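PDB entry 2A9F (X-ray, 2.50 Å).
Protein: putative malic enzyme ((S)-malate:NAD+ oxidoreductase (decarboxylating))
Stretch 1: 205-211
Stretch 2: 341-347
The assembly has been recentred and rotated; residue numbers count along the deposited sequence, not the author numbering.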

# COMPACT_ATOMS: atom_id res chain seq x y z
N ARG A 205 -26.02 2.83 -20.55
CA ARG A 205 -26.14 4.19 -20.02
C ARG A 205 -25.10 5.07 -20.71
O ARG A 205 -25.39 6.18 -21.14
CB ARG A 205 -25.91 4.24 -18.51
CG ARG A 205 -27.10 3.86 -17.67
CD ARG A 205 -27.53 2.46 -17.98
NE ARG A 205 -28.49 1.94 -17.01
CZ ARG A 205 -28.17 1.56 -15.77
NH1 ARG A 205 -26.91 1.63 -15.36
NH2 ARG A 205 -29.12 1.10 -14.96
N LYS A 206 -23.88 4.55 -20.80
CA LYS A 206 -22.81 5.28 -21.45
C LYS A 206 -23.19 5.64 -22.87
O LYS A 206 -23.06 6.80 -23.27
CB LYS A 206 -21.51 4.47 -21.43
CG LYS A 206 -20.87 4.42 -20.05
CD LYS A 206 -19.67 3.50 -20.04
CE LYS A 206 -19.15 3.36 -18.62
NZ LYS A 206 -20.23 2.93 -17.69
N LEU A 207 -23.65 4.66 -23.64
CA LEU A 207 -24.06 4.93 -25.02
C LEU A 207 -25.09 6.07 -25.14
O LEU A 207 -24.95 6.97 -25.96
CB LEU A 207 -24.66 3.68 -25.65
CG LEU A 207 -23.69 2.77 -26.38
CD1 LEU A 207 -24.45 1.53 -26.83
CD2 LEU A 207 -23.09 3.50 -27.56
N LEU A 208 -26.12 6.03 -24.32
CA LEU A 208 -27.13 7.07 -24.39
C LEU A 208 -26.51 8.42 -24.06
O LEU A 208 -26.80 9.42 -24.72
CB LEU A 208 -28.30 6.75 -23.45
CG LEU A 208 -29.06 5.49 -23.91
CD1 LEU A 208 -30.31 5.29 -23.06
CD2 LEU A 208 -29.42 5.63 -25.39
N ALA A 209 -25.64 8.42 -23.05
CA ALA A 209 -24.94 9.63 -22.62
C ALA A 209 -23.97 10.10 -23.70
O ALA A 209 -23.67 11.29 -23.81
CB ALA A 209 -24.18 9.34 -21.33
N ALA A 210 -23.49 9.16 -24.51
CA ALA A 210 -22.55 9.48 -25.56
C ALA A 210 -23.23 10.05 -26.79
O ALA A 210 -22.58 10.59 -27.67
CB ALA A 210 -21.76 8.24 -25.94
N GLY A 211 -24.55 9.92 -26.84
CA GLY A 211 -25.29 10.43 -27.99
C GLY A 211 -26.36 9.45 -28.48
O GLY A 211 -27.51 9.84 -28.67
N THR A 341 -16.53 10.67 -13.09
CA THR A 341 -17.86 10.82 -13.67
C THR A 341 -18.04 9.97 -14.91
O THR A 341 -17.09 9.34 -15.39
CB THR A 341 -18.12 12.27 -14.09
OG1 THR A 341 -17.34 12.56 -15.25
CG2 THR A 341 -17.73 13.24 -12.99
N VAL A 342 -19.26 9.98 -15.42
CA VAL A 342 -19.62 9.23 -16.62
C VAL A 342 -19.16 10.03 -17.83
O VAL A 342 -18.77 9.45 -18.85
CB VAL A 342 -21.15 8.98 -16.70
CG1 VAL A 342 -21.50 8.23 -17.99
CG2 VAL A 342 -21.62 8.19 -15.48
N GLU A 343 -19.23 11.36 -17.74
CA GLU A 343 -18.79 12.19 -18.85
C GLU A 343 -17.27 12.07 -18.99
O GLU A 343 -16.73 12.10 -20.10
CB GLU A 343 -19.19 13.66 -18.64
CG GLU A 343 -19.52 14.07 -17.21
CD GLU A 343 -20.92 13.67 -16.78
OE1 GLU A 343 -21.89 14.03 -17.49
OE2 GLU A 343 -21.07 13.01 -15.72
N MET A 344 -16.59 11.93 -17.85
CA MET A 344 -15.14 11.76 -17.81
C MET A 344 -14.74 10.48 -18.56
O MET A 344 -13.72 10.45 -19.26
CB MET A 344 -14.64 11.67 -16.35
CG MET A 344 -14.45 13.02 -15.66
SD MET A 344 -14.27 12.92 -13.87
CE MET A 344 -12.80 11.95 -13.73
N GLN A 345 -15.54 9.43 -18.42
CA GLN A 345 -15.27 8.17 -19.10
C GLN A 345 -15.46 8.28 -20.61
O GLN A 345 -14.72 7.65 -21.38
CB GLN A 345 -16.15 7.07 -18.53
CG GLN A 345 -15.90 6.83 -17.06
CD GLN A 345 -16.80 5.77 -16.48
OE1 GLN A 345 -16.97 4.70 -17.05
NE2 GLN A 345 -17.36 6.07 -15.31
N ILE A 346 -16.45 9.06 -21.05
CA ILE A 346 -16.69 9.23 -22.49
C ILE A 346 -15.55 10.10 -23.01
O ILE A 346 -15.05 9.90 -24.13
CB ILE A 346 -18.05 9.92 -22.79
CG1 ILE A 346 -19.21 9.00 -22.38
CG2 ILE A 346 -18.18 10.22 -24.29
CD1 ILE A 346 -20.58 9.61 -22.59
N ALA A 347 -15.14 11.05 -22.18
CA ALA A 347 -14.04 11.94 -22.51
C ALA A 347 -12.86 11.05 -22.89
O ALA A 347 -12.23 11.24 -23.94
CB ALA A 347 -13.68 12.80 -21.31

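Two helices cross steeply here, their axes 77° apart and 10.2 Å from each other at closest approach, and no hydrogen bond joins them. Packing does the work, and Ile-346 is its centre. With chi1 at m and chi2 at t, its side chain extends toward the other helix and sets CD1 against the backbone between Ala-209 and Ala-210: CD1 lies 3.5 Å from Ala-210 N and 3.8 Å from the CB of both Ala-209 and Ala-210. Two methyl side chains leave the helix backbone open to this branch tip. Val-342, one turn earlier, has chi1 at t and adds a looser apolar contact, its CG1 4.4 Å from Ala-209 CB.

The CA-to-CB bond of Lys-206 points sideways to the other stretch, but m, t and t torsions carry the chain on until CE comes 3.0 Å from Gln-345 OE1. This is a close meeting of a polarised methylene with a carbonyl oxygen rather than a hydrogen bond. Gln-345, also m then t, donates from NE2 to Thr-341 O (3.3 Å), a bond consistent with the amide placing OE1 toward Lys-206.

The helix ends follow familiar rules. Thr-341, chi1 at p, caps its helix by accepting from Met-344 N at OG1 (2.8 Å). Gly-211 leaves the other helix with positive phi, where a CB would jam against the preceding carbonyl oxygen.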